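Local coordinates for flagellar basal body rod modification protein (Helicobacter pylori 26695, PDB 4ZZF) that is probably required for assembly of the flagellar hook, where it may act as a scaffolding protein, at residues K8-V14 with R107-V113. Sequence-based numbering, arbitrary orientation.
Sequences KIAETDV and RIGRGEV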
ATOM      1  N   LYS A   8       7.765  -3.079   3.942  1.00 39.05           N
ATOM      2  CA  LYS A   8       8.767  -3.265   2.895  1.00 38.51           C
ATOM      3  C   LYS A   8      10.085  -3.636   3.547  1.00 37.71           C
ATOM      4  O   LYS A   8      10.277  -3.408   4.743  1.00 37.62           O
ATOM      5  CB  LYS A   8       8.952  -2.003   2.036  1.00 36.03           C
ATOM      6  CG  LYS A   8       7.673  -1.450   1.360  1.00 42.36           C
ATOM      7  CD  LYS A   8       7.094  -2.424   0.350  1.00 41.45           C
ATOM      8  CE  LYS A   8       5.998  -1.783  -0.497  1.00 49.60           C
ATOM      9  NZ  LYS A   8       4.886  -1.225   0.321  1.00 47.37           N
ATOM     10  N   ILE A   9      10.990  -4.209   2.766  1.00 34.02           N
ATOM     11  CA  ILE A   9      12.375  -4.309   3.185  1.00 33.72           C
ATOM     12  C   ILE A   9      13.039  -3.028   2.756  1.00 35.99           C
ATOM     13  O   ILE A   9      12.853  -2.573   1.618  1.00 34.13           O
ATOM     14  CB  ILE A   9      13.112  -5.524   2.573  1.00 35.98           C
ATOM     15  CG1 ILE A   9      12.327  -6.811   2.825  1.00 31.93           C
ATOM     16  CG2 ILE A   9      14.561  -5.620   3.118  1.00 30.22           C
ATOM     17  CD1 ILE A   9      12.469  -7.339   4.223  1.00 38.31           C
ATOM     18  N   ALA A  10      13.779  -2.422   3.680  1.00 33.86           N
ATOM     19  CA  ALA A  10      14.548  -1.218   3.377  1.00 35.36           C
ATOM     20  C   ALA A  10      16.037  -1.532   3.448  1.00 35.42           C
ATOM     21  O   ALA A  10      16.476  -2.260   4.339  1.00 33.19           O
ATOM     22  CB  ALA A  10      14.194  -0.097   4.337  1.00 34.53           C
ATOM     23  N   GLU A  11      16.784  -1.031   2.473  1.00 32.74           N
ATOM     24  CA  GLU A  11      18.235  -0.988   2.536  1.00 37.45           C
ATOM     25  C   GLU A  11      18.600   0.455   2.925  1.00 36.91           C
ATOM     26  O   GLU A  11      18.136   1.383   2.279  1.00 36.75           O
ATOM     27  CB  GLU A  11      18.872  -1.362   1.182  1.00 34.81           C
ATOM     28  CG  GLU A  11      18.480  -2.717   0.603  1.00 36.64           C
ATOM     29  CD  GLU A  11      19.258  -3.865   1.228  1.00 36.61           C
ATOM     30  OE1 GLU A  11      20.336  -3.616   1.821  1.00 38.74           O
ATOM     31  OE2 GLU A  11      18.788  -5.018   1.154  1.00 33.85           O
ATOM     32  N   THR A  12      19.387   0.661   3.973  1.00 35.71           N
ATOM     33  CA  THR A  12      19.802   2.027   4.314  1.00 37.37           C
ATOM     34  C   THR A  12      21.312   2.214   4.163  1.00 41.10           C
ATOM     35  O   THR A  12      22.047   1.238   4.032  1.00 41.89           O
ATOM     36  CB  THR A  12      19.416   2.419   5.747  1.00 35.48           C
ATOM     37  OG1 THR A  12      20.347   1.846   6.664  1.00 37.42           O
ATOM     38  CG2 THR A  12      18.018   1.973   6.078  1.00 35.00           C
ATOM     39  N   ASP A  13      21.777   3.463   4.185  1.00 38.13           N
ATOM     40  CA  ASP A  13      23.216   3.717   4.076  1.00 44.88           C
ATOM     41  C   ASP A  13      23.936   3.610   5.433  1.00 43.14           C
ATOM     42  O   ASP A  13      25.095   3.979   5.551  1.00 43.98           O
ATOM     43  CB  ASP A  13      23.494   5.095   3.436  1.00 40.60           C
ATOM     44  CG  ASP A  13      22.881   6.260   4.219  1.00 45.27           C
ATOM     45  OD1 ASP A  13      22.644   6.133   5.434  1.00 48.95           O
ATOM     46  OD2 ASP A  13      22.637   7.323   3.616  1.00 48.31           O
ATOM     47  N   VAL A  14      23.244   3.115   6.453  1.00 39.04           N
ATOM     48  CA  VAL A  14      23.885   2.811   7.732  1.00 41.77           C
ATOM     49  C   VAL A  14      24.378   1.371   7.726  1.00 44.51           C
ATOM     50  O   VAL A  14      23.568   0.447   7.790  1.00 46.36           O
ATOM     51  CB  VAL A  14      22.914   3.002   8.907  1.00 42.05           C
ATOM     52  CG1 VAL A  14      23.542   2.518  10.208  1.00 42.49           C
ATOM     53  CG2 VAL A  14      22.476   4.461   8.995  1.00 41.03           C
ATOM     54  N   ARG A 107      23.135  -7.683   6.814  1.00 36.05           N
ATOM     55  CA  ARG A 107      24.045  -6.690   7.370  1.00 37.98           C
ATOM     56  C   ARG A 107      23.225  -5.765   8.225  1.00 40.70           C
ATOM     57  O   ARG A 107      21.997  -5.706   8.082  1.00 33.45           O
ATOM     58  CB  ARG A 107      24.749  -5.887   6.268  1.00 37.00           C
ATOM     59  CG  ARG A 107      23.757  -5.138   5.374  1.00 41.00           C
ATOM     60  CD  ARG A 107      24.396  -3.964   4.656  1.00 39.73           C
ATOM     61  NE  ARG A 107      23.491  -3.308   3.712  1.00 38.85           N
ATOM     62  CZ  ARG A 107      22.926  -2.117   3.906  1.00 38.99           C
ATOM     63  NH1 ARG A 107      23.154  -1.439   5.025  1.00 37.64           N
ATOM     64  NH2 ARG A 107      22.125  -1.602   2.980  1.00 35.08           N
ATOM     65  N   ILE A 108      23.903  -5.052   9.112  1.00 38.82           N
ATOM     66  CA  ILE A 108      23.283  -3.973   9.859  1.00 41.91           C
ATOM     67  C   ILE A 108      22.693  -2.919   8.915  1.00 38.86           C
ATOM     68  O   ILE A 108      23.307  -2.566   7.908  1.00 38.75           O
ATOM     69  CB  ILE A 108      24.310  -3.315  10.796  1.00 46.10           C
ATOM     70  CG1 ILE A 108      24.521  -4.191  12.026  1.00 45.61           C
ATOM     71  CG2 ILE A 108      23.860  -1.923  11.240  1.00 49.92           C
ATOM     72  CD1 ILE A 108      25.284  -3.475  13.121  1.00 53.95           C
ATOM     73  N   GLY A 109      21.508  -2.404   9.232  1.00 38.89           N
ATOM     74  CA  GLY A 109      20.962  -1.291   8.461  1.00 36.65           C
ATOM     75  C   GLY A 109      20.097  -1.695   7.276  1.00 36.81           C
ATOM     76  O   GLY A 109      19.914  -0.922   6.337  1.00 34.12           O
ATOM     77  N   ARG A 110      19.564  -2.914   7.314  1.00 33.25           N
ATOM     78  CA  ARG A 110      18.561  -3.336   6.347  1.00 33.84           C
ATOM     79  C   ARG A 110      17.571  -4.253   7.041  1.00 32.56           C
ATOM     80  O   ARG A 110      17.894  -4.879   8.041  1.00 34.07           O
ATOM     81  CB  ARG A 110      19.203  -4.049   5.147  1.00 32.29           C
ATOM     82  CG  ARG A 110      19.878  -5.391   5.506  1.00 32.55           C
ATOM     83  CD  ARG A 110      20.270  -6.185   4.255  1.00 31.37           C
ATOM     84  NE  ARG A 110      19.111  -6.601   3.468  1.00 33.18           N
ATOM     85  CZ  ARG A 110      18.404  -7.703   3.716  1.00 33.76           C
ATOM     86  NH1 ARG A 110      18.732  -8.488   4.733  1.00 33.54           N
ATOM     87  NH2 ARG A 110      17.357  -8.015   2.968  1.00 30.77           N
ATOM     88  N   GLY A 111      16.364  -4.338   6.510  1.00 35.52           N
ATOM     89  CA  GLY A 111      15.387  -5.246   7.070  1.00 33.56           C
ATOM     90  C   GLY A 111      13.985  -4.724   6.907  1.00 35.84           C
ATOM     91  O   GLY A 111      13.756  -3.650   6.325  1.00 33.82           O
ATOM     92  N   GLU A 112      13.037  -5.488   7.431  1.00 35.43           N
ATOM     93  CA  GLU A 112      11.651  -5.098   7.324  1.00 37.93           C
ATOM     94  C   GLU A 112      11.391  -3.812   8.086  1.00 37.71           C
ATOM     95  O   GLU A 112      11.872  -3.630   9.204  1.00 37.36           O
ATOM     96  CB  GLU A 112      10.739  -6.198   7.837  1.00 38.19           C
ATOM     97  CG  GLU A 112       9.272  -5.894   7.584  1.00 43.71           C
ATOM     98  CD  GLU A 112       8.355  -7.050   7.959  1.00 53.12           C
ATOM     99  OE1 GLU A 112       8.644  -7.750   8.958  1.00 57.90           O
ATOM    100  OE2 GLU A 112       7.349  -7.248   7.247  1.00 55.71           O
ATOM    101  N   VAL A 113      10.637  -2.912   7.472  1.00 36.84           N
ATOM    102  CA  VAL A 113      10.196  -1.727   8.179  1.00 37.80           C
ATOM    103  C   VAL A 113       8.978  -2.051   9.010  1.00 38.09           C
ATOM    104  O   VAL A 113       7.910  -2.327   8.472  1.00 41.11           O
ATOM    105  CB  VAL A 113       9.870  -0.589   7.225  1.00 42.12           C
ATOM    106  CG1 VAL A 113       9.417   0.633   8.020  1.00 38.50           C
ATOM    107  CG2 VAL A 113      11.091  -0.285   6.354  1.00 37.25           C
TER
HETATM  108  O   HOH W   1      22.603  -5.224   1.636  1.00 39.08           O
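Arg-107, at the end of strand 104-107, reaches across to Thr-12 at the end of strand 9-12; the chain that follows pairs antiparallel with 9-12 at Arg-110 to Glu-112, and 9-12 also pairs with strand 137-141. The contact joins the two beta modules of this FlgD fragment, which includes the Ig-like domain of the hook-capping protein. Extended from CG to NE, the Arg-107 side chain presents its guanidinium end-on to Thr-12 O, held by both NH1 (3.1 Å) and NH2 (3.0 Å). NH2 also forms a salt bridge with Glu-11 OE1, though its hydrogen bond is bent and weak; the two flat groups are turned 46° apart, and a water links OE1 to Arg-107 NE. At Gly-109, where phi is 91°, a side chain would collide with Val-14 O and the carbonyl oxygen of Ile-108. The Gly-109 carbonyl oxygen receives two donors from one residue, Thr-12 N at 2.9 Å and Thr-12 OG1 at 2.8 Å; the hydroxyl in turn accepts from Val-14 N, closing an ST turn. Arg-110 lies beside Glu-11, pointing the same way. Its NE gives a straight bond of 2.8 Å to the syn side of Glu-11 OE2; OE2 lies near the guanidinium plane, whereas NE stands 34° out of the carboxylate plane. Tyr-141 OH bonds to both OE2 and Arg-110 NH2, and Asp-32 forms a further salt bridge with NH2, so the buried arginine is probably well compensated in charge. Gly-111 exchanges backbone hydrogen bonds with Ala-10 in both directions as the chain turns a corner. Past it, Ile-9 CD1 lies over the Glu-112 backbone, 3.7 Å from Glu-112 N. Flanking the Ile-9/Glu-112 pair, Val-113 N bonds to Lys-8 O, while Val-113 CG2 packs 3.7 Å from Ala-10 CB.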